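Local atomic coordinates of 2-methyl-aconitate isomerase (Shewanella oneidensis, PDB entry 5K87), a protein that catalyses the cis-trans isomerization of 2-methyl-aconitate in the 2-methylcitrate cycle, through which the bacterium degrades propionate. Residues T17-T23 with R384-M390; D104-N108 with Q143-G147; V161-G165 with P175-V179; E168-V172 with P358-L362. The protein carries 1 engineered substitution. All blocks are in the same frame, centred on the assembly; numbering follows the deposited sequence.

Contact 1. Residues T17-T23 with R384-M390; sequences TYMRGGT and RSARVLM
A classic beta bulge interrupts this antiparallel pair: Leu389 and Met390 both face Tyr18, whose O accepts hydrogen bonds from Leu389 N at 2.8 Å and Met390 N at 3.2 Å. Leu389 takes phi/psi -96/-44°, the kink that fits the extra residue. Tyr18 N donates to Met390 O at 2.8 Å. Next, Met19 meets Val388 as a non-hydrogen-bonded pair (CA-CA 4.4 Å), Arg20 N donates to Arg387 O and Arg387 N to Arg20 O, both at 3.0 Å, and Gly21 faces Ala386; the axes of 17-21 and 386-388 approach to 4.8 Å, their directions 158° apart. The pairing sets strand 12-21, near the N-terminus, beside strand 374-391, near the C-terminus, in one sheet, which at Met390 continues into the second subunit. Arg20 (chi1 t, chi2 t) bends at chi3 (p) toward the partner strand: NH1 and NH2 each donate to Ser385 OG at 3.0 Å, NH1 also to Gly22 O at 2.9 Å, and NE forms a salt bridge with Asp64 of the second subunit. Gly22 (positive phi, 54°) donates from N to Ser385 O at 2.9 Å. A water joins Thr23 OG1 (2.8 Å) to Arg384 NH2 (3.0 Å), which is hydrogen-bonded to substrate-binding Asn111.

Contact 2. Residues D104-N108 with Q143-G147; sequences DWSGN and QANIG
The loop leading to Cys109, the inferred proton donor/acceptor, packs here on the turn of the hairpin formed by strands 135-143 and 148-157. Neither segment is regular, and the closest CA pair is Gly107 with Asn145 at 5.6 Å. In 104-108, Asp104 (chi1 t) builds an Asx turn: its OD1 accepts hydrogen bonds from Ser106 N at 2.8 Å and Ser106 OG at 2.6 Å. The hairpin turn is braced by Gln143, whose OE1 takes a 3.0 Å hydrogen bond from Ile146 N while its NE2 donates to Asn145 OD1 at 2.8 Å. Asn145 (chi1 m, chi2 88°) points its amide across the gap, and ND2 donates to Trp105 O at 2.8 Å and 172°. A water donates to Trp105 O (2.9 Å) and, weakly, to Asn145 O (3.4 Å). Ile146 (chi1 p, chi2 t) supplies the apolar part, with CG2 4.0 Å from Gly107 CA and CD1 4.0 Å from Asn108 CB. The indole NE1 of Trp105 is hydrogen-bonded to Asp46, and Asn145 ND2 lies at the ring edge. Since Asn145 OD1 accepts from Gln143 NE2 and Phe93 N of strand 89-96, its amide orientation is fixed, leaving ND2 to tie the loop before Cys109 to the hairpin.

Contact 3. Residues V161-G165 with P175-V179; sequences VQETG and PAAEV
Of the touching residues, only Glu163 and Thr164 direct CA-to-CB away from the partner; the other side chains lie sideways, and main chains make the direct polar contact. Gln162 (chi1 t, chi2 p, chi3 50°) folds over its own segment so that NE2 donates to Thr164 O at 2.9 Å, while OE1 is hydrogen-bonded to Thr157. The carboxylate of Glu163 (chi1 m, chi2 t) accepts from Val388 N and forms a salt bridge with Arg395 of the second subunit. Thr164 (chi1 p) hydrogen-bonds through OG1 to Pro9 O of that same subunit. Ala177 N donates to Glu163 O at 2.9 Å and 172°, and Ala177 CB sits 3.3 Å from Gln162 O. The touching parts run 145° apart. Gly165, extended at phi/psi 171/-169°, brings its CA to 4.0 Å from Ala177 CA; an ideal CB would lie 2.7 Å from Ala177 CA, a clash. A water accepts from Gly165 N (3.0 Å) and donates to Pro175 O (2.8 Å). These residues close the base of the loop between strands 160-161 and 179-184, away from the substrate site. The polar links across the segments are thus one backbone hydrogen bond and one water, while Glu163 and Thr164 serve other partners.

Contact 4. Residues E168-V172 with P358-L362; sequences ELDGV and PSGTL
Leu169 to Val172 form a type II beta turn, with Asp170 at phi/psi -67/126°, Gly171 at 102/-9° and Val172 N hydrogen-bonded to Leu169 O at 3.0 Å. Facing it, Ser359 (-96/1°) leads into strand 360-371 through Gly360, whose angles of 136/-136° suit glycine. The CA atoms come to 5.1 Å for Asp170 with Gly360 and for Gly171 with Ser359. The contact lies where the chain turns from strand 352-357 into the antiparallel strand 360-371, which receives a turn from the loop between strands 160-161 and 179-184. In the two-lobed fold expected of a DAP epimerase relative, this joins a loop of one lobe to the other. Asp170 (chi1 m, chi2 -11°) makes the direct polar link: OD2 accepts from Thr361 N at 2.8 Å and 160°. The carboxylate passes close over Gly360, with OD2 3.3 Å from Gly360 CA; an ideal CB there would clash, 2.2 Å from OD2. One water accepts from Asp170 N (2.9 Å) and donates to Thr361 O (2.7 Å); another donates to Asp170 OD2 (2.7 Å) and lies 2.8 Å from Thr361 OG1, which is also hydrogen-bonded to Arg354. Asp170 CB approaches Ser359 O to 3.4 Å, and Gly171 CA lies 3.8 Å from Ser359 CB. Ser359 OG is hydrogen-bonded to His320 O, and Tyr59 OH of the second subunit accepts from Gly171 N.

In the fold
Contact 1 closes a chain loop within which the other three are nested. Contact 3, centred 10 Å away, joins it through Val388 N to Glu163 OE2 (2.8 Å); contact 4, centred 15 Å away, packs Val172 CG1 on Arg20 CZ at 3.5 Å. Contacts 1, 3 and 4 touch the second subunit; contact 2 stands apart, about 10 Å from contact 1 by nearest atoms. Bound malonate lies about 5 Å from the side chain of Thr23, next to substrate-binding Ser24, about 6 Å from that of Asn108 and about 8 Å from that of Ser359. Arg384 is hydrogen-bonded to substrate-binding Asn111, and the Asn108 side chain is about 5 Å from that of Cys109, the inferred proton donor/acceptor.

Contact 1. Residues T17-T23 with R384-M390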
loop_
_atom_site.group_PDB
_atom_site.type_symbol
_atom_site.label_atom_id
_atom_site.label_comp_id
_atom_site.label_asym_id
_atom_site.label_seq_id
_atom_site.Cartn_x
_atom_site.Cartn_y
_atom_site.Cartn_z
ATOM N N THR A 17 10.328 7.951 11.352
ATOM C CA THR A 17 8.986 8.505 11.351
ATOM C C THR A 17 8.365 8.250 9.984
ATOM O O THR A 17 8.977 8.553 8.951
ATOM C CB THR A 17 9.016 10.012 11.616
ATOM O OG1 THR A 17 9.719 10.265 12.838
ATOM C CG2 THR A 17 7.612 10.551 11.744
ATOM N N TYR A 18 7.154 7.719 9.975
ATOM C CA TYR A 18 6.418 7.459 8.756
ATOM C C TYR A 18 5.429 8.609 8.580
ATOM O O TYR A 18 4.619 8.882 9.487
ATOM C CB TYR A 18 5.713 6.120 8.925
ATOM C CG TYR A 18 4.912 5.600 7.761
ATOM C CD1 TYR A 18 5.472 5.442 6.496
ATOM C CD2 TYR A 18 3.601 5.206 7.952
ATOM C CE1 TYR A 18 4.715 4.903 5.457
ATOM C CE2 TYR A 18 2.852 4.679 6.929
ATOM C CZ TYR A 18 3.415 4.533 5.691
ATOM O OH TYR A 18 2.630 3.997 4.697
ATOM N N MET A 19 5.530 9.314 7.449
ATOM C CA MET A 19 4.773 10.549 7.243
ATOM C C MET A 19 4.081 10.559 5.904
ATOM O O MET A 19 4.584 9.978 4.929
ATOM C CB MET A 19 5.681 11.782 7.293
ATOM C CG MET A 19 6.488 11.904 8.559
ATOM S SD MET A 19 7.404 13.451 8.655
ATOM C CE MET A 19 6.087 14.666 8.728
ATOM N N ARG A 20 2.936 11.234 5.843
ATOM C CA ARG A 20 2.410 11.705 4.571
ATOM C C ARG A 20 2.948 13.103 4.286
ATOM O O ARG A 20 2.924 13.975 5.167
ATOM C CB ARG A 20 0.882 11.752 4.575
ATOM C CG ARG A 20 0.329 12.320 3.277
ATOM C CD ARG A 20 -1.187 12.563 3.285
ATOM N NE ARG A 20 -1.603 13.576 4.259
ATOM C CZ ARG A 20 -1.411 14.884 4.122
ATOM N NH1 ARG A 20 -0.797 15.373 3.052
ATOM N NH2 ARG A 20 -1.832 15.711 5.077
ATOM N N GLY A 21 3.457 13.316 3.074
ATOM C CA GLY A 21 3.753 14.649 2.578
ATOM C C GLY A 21 3.051 14.800 1.246
ATOM O O GLY A 21 3.270 13.989 0.349
ATOM N N GLY A 22 2.188 15.804 1.113
ATOM C CA GLY A 22 1.395 15.930 -0.096
ATOM C C GLY A 22 0.635 14.639 -0.357
ATOM O O GLY A 22 0.012 14.077 0.552
ATOM N N THR A 23 0.718 14.141 -1.589
ATOM C CA THR A 23 0.028 12.916 -1.978
ATOM C C THR A 23 0.929 11.679 -1.934
ATOM O O THR A 23 0.687 10.719 -2.665
ATOM C CB THR A 23 -0.571 13.062 -3.386
ATOM O OG1 THR A 23 0.438 13.505 -4.305
ATOM C CG2 THR A 23 -1.675 14.097 -3.379
ATOM N N ARG A 384 1.211 22.456 -0.131
ATOM C CA ARG A 384 0.989 21.057 0.196
ATOM C C ARG A 384 0.562 21.003 1.668
ATOM O O ARG A 384 0.077 22.004 2.209
ATOM C CB ARG A 384 2.261 20.246 -0.102
ATOM C CG ARG A 384 2.742 20.308 -1.568
ATOM C CD ARG A 384 2.064 19.283 -2.487
ATOM N NE ARG A 384 0.731 19.678 -2.930
ATOM C CZ ARG A 384 -0.046 18.916 -3.690
ATOM N NH1 ARG A 384 -1.233 19.348 -4.080
ATOM N NH2 ARG A 384 0.358 17.702 -4.049
ATOM N N SER A 385 0.690 19.838 2.293
ATOM C CA SER A 385 0.427 19.653 3.719
ATOM C C SER A 385 1.179 18.394 4.101
ATOM O O SER A 385 1.661 17.667 3.218
ATOM C CB SER A 385 -1.066 19.495 3.998
ATOM O OG SER A 385 -1.581 18.276 3.470
ATOM N N ALA A 386 1.292 18.131 5.402
ATOM C CA ALA A 386 1.997 16.947 5.875
ATOM C C ALA A 386 1.516 16.545 7.241
ATOM O O ALA A 386 1.027 17.373 8.008
ATOM C CB ALA A 386 3.485 17.218 5.936
ATOM N N ARG A 387 1.685 15.274 7.574
ATOM C CA ARG A 387 1.421 14.825 8.930
ATOM C C ARG A 387 2.155 13.536 9.233
ATOM O O ARG A 387 2.385 12.700 8.348
ATOM C CB ARG A 387 -0.080 14.680 9.202
ATOM C CG ARG A 387 -0.803 13.780 8.235
ATOM C CD ARG A 387 -2.302 13.642 8.540
ATOM N NE ARG A 387 -2.520 12.813 9.715
ATOM C CZ ARG A 387 -2.932 11.542 9.725
ATOM N NH1 ARG A 387 -3.035 10.948 10.890
ATOM N NH2 ARG A 387 -3.252 10.875 8.625
ATOM N N VAL A 388 2.507 13.376 10.496
ATOM C CA VAL A 388 3.027 12.128 10.987
ATOM C C VAL A 388 1.918 11.087 11.071
ATOM O O VAL A 388 0.837 11.342 11.636
ATOM C CB VAL A 388 3.644 12.331 12.367
ATOM C CG1 VAL A 388 4.037 10.988 12.985
ATOM C CG2 VAL A 388 4.835 13.261 12.270
ATOM N N LEU A 389 2.201 9.908 10.508
ATOM C CA LEU A 389 1.314 8.754 10.589
ATOM C C LEU A 389 1.716 7.809 11.722
ATOM O O LEU A 389 0.868 7.319 12.469
ATOM C CB LEU A 389 1.327 7.999 9.253
ATOM C CG LEU A 389 1.007 8.849 8.021
ATOM C CD1 LEU A 389 1.123 8.017 6.749
ATOM C CD2 LEU A 389 -0.369 9.469 8.127
ATOM N N MET A 390 3.008 7.543 11.840
ATOM C CA MET A 390 3.520 6.677 12.895
ATOM C C MET A 390 4.943 7.102 13.204
ATOM O O MET A 390 5.689 7.493 12.305
ATOM C CB MET A 390 3.487 5.202 12.486
ATOM C CG MET A 390 3.784 4.237 13.641
ATOM S SD MET A 390 3.421 2.525 13.220
ATOM C CE MET A 390 3.575 1.787 14.839
HETATM O O HOH W 1 -0.158 15.555 -6.102
#

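Contact 2. Residues D104-N108 with Q143-G147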
loop_
_atom_site.group_PDB
_atom_site.type_symbol
_atom_site.label_atom_id
_atom_site.label_comp_id
_atom_site.label_asym_id
_atom_site.label_seq_id
_atom_site.Cartn_x
_atom_site.Cartn_y
_atom_site.Cartn_z
ATOM N N ASP A 104 17.148 4.704 -5.963
ATOM C CA ASP A 104 17.550 5.757 -6.884
ATOM C C ASP A 104 17.656 7.091 -6.159
ATOM O O ASP A 104 16.692 7.548 -5.537
ATOM C CB ASP A 104 16.552 5.863 -8.026
ATOM C CG ASP A 104 17.107 6.621 -9.198
ATOM O OD1 ASP A 104 17.414 7.815 -9.034
ATOM O OD2 ASP A 104 17.223 6.032 -10.290
ATOM N N TRP A 105 18.835 7.704 -6.241
ATOM C CA TRP A 105 19.133 8.963 -5.569
ATOM C C TRP A 105 19.287 10.126 -6.553
ATOM O O TRP A 105 19.845 11.168 -6.200
ATOM C CB TRP A 105 20.417 8.830 -4.734
ATOM C CG TRP A 105 20.352 7.734 -3.723
ATOM C CD1 TRP A 105 20.800 6.447 -3.875
ATOM C CD2 TRP A 105 19.785 7.809 -2.405
ATOM N NE1 TRP A 105 20.550 5.727 -2.735
ATOM C CE2 TRP A 105 19.931 6.537 -1.817
ATOM C CE3 TRP A 105 19.183 8.832 -1.661
ATOM C CZ2 TRP A 105 19.490 6.257 -0.527
ATOM C CZ3 TRP A 105 18.740 8.551 -0.380
ATOM C CH2 TRP A 105 18.896 7.274 0.176
ATOM N N SER A 106 18.793 9.968 -7.775
ATOM C CA SER A 106 19.003 10.979 -8.811
ATOM C C SER A 106 18.016 12.148 -8.790
ATOM O O SER A 106 18.199 13.116 -9.530
ATOM C CB SER A 106 19.005 10.331 -10.203
ATOM O OG SER A 106 17.714 9.896 -10.585
ATOM N N GLY A 107 16.979 12.078 -7.964
ATOM C CA GLY A 107 15.959 13.107 -7.992
ATOM C C GLY A 107 15.451 13.547 -6.637
ATOM O O GLY A 107 15.736 12.933 -5.601
ATOM N N ASN A 108 14.675 14.618 -6.654
ATOM C CA ASN A 108 13.958 15.102 -5.486
ATOM C C ASN A 108 12.586 14.428 -5.409
ATOM O O ASN A 108 12.144 13.774 -6.360
ATOM C CB ASN A 108 13.817 16.627 -5.629
ATOM C CG ASN A 108 13.130 17.287 -4.458
ATOM O OD1 ASN A 108 13.192 16.813 -3.324
ATOM N ND2 ASN A 108 12.490 18.418 -4.726
ATOM N N GLN A 143 18.347 20.624 -1.008
ATOM C CA GLN A 143 17.994 19.389 -1.685
ATOM C C GLN A 143 19.295 18.802 -2.208
ATOM O O GLN A 143 19.851 19.288 -3.193
ATOM C CB GLN A 143 16.992 19.659 -2.810
ATOM C CG GLN A 143 15.961 18.546 -2.975
ATOM C CD GLN A 143 16.621 17.199 -3.167
ATOM O OE1 GLN A 143 17.625 17.084 -3.867
ATOM N NE2 GLN A 143 16.083 16.173 -2.518
ATOM N N ALA A 144 19.794 17.782 -1.523
ATOM C CA ALA A 144 21.124 17.270 -1.787
ATOM C C ALA A 144 21.205 16.289 -2.950
ATOM O O ALA A 144 22.305 16.008 -3.430
ATOM C CB ALA A 144 21.712 16.656 -0.518
ATOM N N ASN A 145 20.073 15.768 -3.411
ATOM C CA ASN A 145 20.084 14.949 -4.626
ATOM C C ASN A 145 20.425 15.781 -5.853
ATOM O O ASN A 145 21.162 15.327 -6.729
ATOM C CB ASN A 145 18.722 14.293 -4.883
ATOM C CG ASN A 145 18.264 13.389 -3.752
ATOM O OD1 ASN A 145 17.614 13.848 -2.804
ATOM N ND2 ASN A 145 18.566 12.096 -3.855
ATOM N N ILE A 146 19.844 16.975 -5.929
ATOM C CA ILE A 146 19.908 17.796 -7.138
ATOM C C ILE A 146 20.620 19.139 -6.934
ATOM O O ILE A 146 20.826 19.885 -7.900
ATOM C CB ILE A 146 18.498 18.035 -7.729
ATOM C CG1 ILE A 146 17.651 18.893 -6.792
ATOM C CG2 ILE A 146 17.810 16.706 -8.018
ATOM C CD1 ILE A 146 16.287 19.269 -7.359
ATOM N N GLY A 147 21.016 19.446 -5.706
ATOM C CA GLY A 147 21.760 20.667 -5.437
ATOM C C GLY A 147 20.936 21.930 -5.639
ATOM O O GLY A 147 21.360 22.850 -6.354
HETATM O O HOH W 2 22.505 12.265 -6.504
#

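Contact 3. Residues V161-G165 with P175-V179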
loop_
_atom_site.group_PDB
_atom_site.type_symbol
_atom_site.label_atom_id
_atom_site.label_comp_id
_atom_site.label_asym_id
_atom_site.label_seq_id
_atom_site.Cartn_x
_atom_site.Cartn_y
_atom_site.Cartn_z
ATOM N N VAL A 161 5.304 21.818 15.528
ATOM C CA VAL A 161 4.650 21.877 14.234
ATOM C C VAL A 161 3.133 21.825 14.410
ATOM O O VAL A 161 2.608 20.994 15.166
ATOM C CB VAL A 161 5.131 20.738 13.315
ATOM C CG1 VAL A 161 4.296 20.688 12.042
ATOM C CG2 VAL A 161 6.620 20.901 12.997
ATOM N N GLN A 162 2.440 22.726 13.727
ATOM C CA GLN A 162 1.003 22.666 13.625
ATOM C C GLN A 162 0.685 21.768 12.428
ATOM O O GLN A 162 0.847 22.180 11.282
ATOM C CB GLN A 162 0.439 24.075 13.423
ATOM C CG GLN A 162 -1.053 24.116 13.131
ATOM C CD GLN A 162 -1.897 23.765 14.348
ATOM O OE1 GLN A 162 -1.694 24.314 15.434
ATOM N NE2 GLN A 162 -2.831 22.840 14.175
ATOM N N GLU A 163 0.266 20.536 12.694
ATOM C CA GLU A 163 0.013 19.559 11.636
ATOM C C GLU A 163 -1.405 19.655 11.104
ATOM O O GLU A 163 -1.644 19.557 9.903
ATOM C CB GLU A 163 0.205 18.141 12.176
ATOM C CG GLU A 163 1.561 17.827 12.730
ATOM C CD GLU A 163 1.677 16.345 13.021
ATOM O OE1 GLU A 163 1.117 15.866 14.045
ATOM O OE2 GLU A 163 2.288 15.627 12.187
ATOM N N THR A 164 -2.355 19.823 12.019
ATOM C CA THR A 164 -3.769 19.750 11.690
ATOM C C THR A 164 -4.287 21.097 11.196
ATOM O O THR A 164 -3.698 22.137 11.484
ATOM C CB THR A 164 -4.583 19.317 12.919
ATOM O OG1 THR A 164 -4.311 20.222 13.997
ATOM C CG2 THR A 164 -4.196 17.897 13.355
ATOM N N GLY A 165 -5.384 21.071 10.451
ATOM C CA GLY A 165 -5.901 22.290 9.857
ATOM C C GLY A 165 -7.021 21.994 8.882
ATOM O O GLY A 165 -7.510 20.870 8.817
ATOM N N PRO A 175 -8.284 16.979 5.492
ATOM C CA PRO A 175 -7.627 18.289 5.552
ATOM C C PRO A 175 -6.504 18.311 6.589
ATOM O O PRO A 175 -6.484 17.496 7.509
ATOM C CB PRO A 175 -8.764 19.225 5.976
ATOM C CG PRO A 175 -9.688 18.352 6.753
ATOM C CD PRO A 175 -9.640 17.008 6.071
ATOM N N ALA A 176 -5.575 19.241 6.427
ATOM C CA ALA A 176 -4.476 19.427 7.368
ATOM C C ALA A 176 -3.996 20.874 7.256
ATOM O O ALA A 176 -4.575 21.659 6.507
ATOM C CB ALA A 176 -3.343 18.450 7.070
ATOM N N ALA A 177 -2.952 21.240 7.988
ATOM C CA ALA A 177 -2.428 22.600 7.892
ATOM C C ALA A 177 -1.756 22.833 6.542
ATOM O O ALA A 177 -1.009 21.984 6.050
ATOM C CB ALA A 177 -1.453 22.877 9.012
ATOM N N GLU A 178 -2.002 23.991 5.945
ATOM C CA GLU A 178 -1.328 24.362 4.703
ATOM C C GLU A 178 0.159 24.601 4.926
ATOM O O GLU A 178 0.550 25.346 5.829
ATOM C CB GLU A 178 -1.950 25.634 4.132
ATOM C CG GLU A 178 -1.378 26.038 2.780
ATOM C CD GLU A 178 -1.996 27.307 2.209
ATOM O OE1 GLU A 178 -2.863 27.919 2.876
ATOM O OE2 GLU A 178 -1.608 27.694 1.085
ATOM N N VAL A 179 0.990 23.996 4.076
ATOM C CA VAL A 179 2.418 24.252 4.078
ATOM C C VAL A 179 2.816 24.743 2.695
ATOM O O VAL A 179 2.816 23.980 1.720
ATOM C CB VAL A 179 3.218 22.984 4.431
ATOM C CG1 VAL A 179 4.708 23.287 4.407
ATOM C CG2 VAL A 179 2.789 22.463 5.795
HETATM O O HOH W 3 -6.184 18.168 10.212
#

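Contact 4. Residues E168-V172 with P358-L362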
loop_
_atom_site.group_PDB
_atom_site.type_symbol
_atom_site.label_atom_id
_atom_site.label_comp_id
_atom_site.label_asym_id
_atom_site.label_seq_id
_atom_site.Cartn_x
_atom_site.Cartn_y
_atom_site.Cartn_z
ATOM N N GLU A 168 -7.230 21.682 2.162
ATOM C CA GLU A 168 -7.455 20.460 1.401
ATOM C C GLU A 168 -6.613 20.437 0.126
ATOM O O GLU A 168 -6.431 21.466 -0.532
ATOM C CB GLU A 168 -8.942 20.292 1.072
ATOM C CG GLU A 168 -9.853 20.457 2.283
ATOM C CD GLU A 168 -11.032 19.506 2.279
ATOM O OE1 GLU A 168 -11.811 19.528 3.257
ATOM O OE2 GLU A 168 -11.181 18.735 1.308
ATOM N N LEU A 169 -6.084 19.258 -0.195
ATOM C CA LEU A 169 -5.356 19.015 -1.436
ATOM C C LEU A 169 -6.099 17.909 -2.156
ATOM O O LEU A 169 -6.454 16.913 -1.523
ATOM C CB LEU A 169 -3.945 18.468 -1.166
ATOM C CG LEU A 169 -2.938 18.911 -0.109
ATOM C CD1 LEU A 169 -1.646 18.124 -0.260
ATOM C CD2 LEU A 169 -2.643 20.356 -0.253
ATOM N N ASP A 170 -6.298 18.047 -3.465
ATOM C CA ASP A 170 -6.868 16.962 -4.244
ATOM C C ASP A 170 -5.883 15.802 -4.276
ATOM O O ASP A 170 -4.709 15.961 -4.625
ATOM C CB ASP A 170 -7.234 17.423 -5.657
ATOM C CG ASP A 170 -8.480 18.297 -5.688
ATOM O OD1 ASP A 170 -9.186 18.381 -4.660
ATOM O OD2 ASP A 170 -8.764 18.894 -6.748
ATOM N N GLY A 171 -6.365 14.631 -3.881
ATOM C CA GLY A 171 -5.517 13.468 -3.707
ATOM C C GLY A 171 -5.181 13.185 -2.252
ATOM O O GLY A 171 -4.585 12.149 -1.955
ATOM N N VAL A 172 -5.531 14.106 -1.355
ATOM C CA VAL A 172 -5.347 13.885 0.076
ATOM C C VAL A 172 -6.701 13.848 0.730
ATOM O O VAL A 172 -7.486 14.810 0.682
ATOM C CB VAL A 172 -4.458 14.929 0.750
ATOM C CG1 VAL A 172 -4.408 14.683 2.264
ATOM C CG2 VAL A 172 -3.059 14.872 0.161
ATOM N N PRO A 358 -5.189 13.150 -12.416
ATOM C CA PRO A 358 -6.259 12.170 -12.174
ATOM C C PRO A 358 -7.046 12.354 -10.881
ATOM O O PRO A 358 -8.212 11.973 -10.848
ATOM C CB PRO A 358 -5.505 10.839 -12.186
ATOM C CG PRO A 358 -4.411 11.082 -13.162
ATOM C CD PRO A 358 -3.945 12.479 -12.830
ATOM N N SER A 359 -6.444 12.941 -9.854
ATOM C CA SER A 359 -7.125 13.086 -8.567
ATOM C C SER A 359 -7.806 14.438 -8.356
ATOM O O SER A 359 -8.388 14.664 -7.294
ATOM C CB SER A 359 -6.150 12.828 -7.410
ATOM O OG SER A 359 -5.810 11.454 -7.326
ATOM N N GLY A 360 -7.739 15.328 -9.345
ATOM C CA GLY A 360 -8.288 16.665 -9.185
ATOM C C GLY A 360 -7.347 17.709 -9.737
ATOM O O GLY A 360 -6.786 17.533 -10.820
ATOM N N THR A 361 -7.160 18.801 -9.010
ATOM C CA THR A 361 -6.383 19.905 -9.559
ATOM C C THR A 361 -5.233 20.304 -8.644
ATOM O O THR A 361 -5.219 19.962 -7.463
ATOM C CB THR A 361 -7.258 21.142 -9.853
ATOM O OG1 THR A 361 -7.601 21.787 -8.625
ATOM C CG2 THR A 361 -8.527 20.747 -10.586
ATOM N N LEU A 362 -4.265 21.017 -9.209
ATOM C CA LEU A 362 -3.117 21.511 -8.460
ATOM C C LEU A 362 -2.700 22.833 -9.085
ATOM O O LEU A 362 -2.512 22.915 -10.301
ATOM C CB LEU A 362 -1.968 20.493 -8.523
ATOM C CG LEU A 362 -0.771 20.606 -7.574
ATOM C CD1 LEU A 362 -0.050 19.263 -7.519
ATOM C CD2 LEU A 362 0.201 21.706 -7.967
HETATM O O HOH W 4 -4.782 20.127 -4.840
HETATM O O HOH W 5 -9.766 21.365 -6.866
#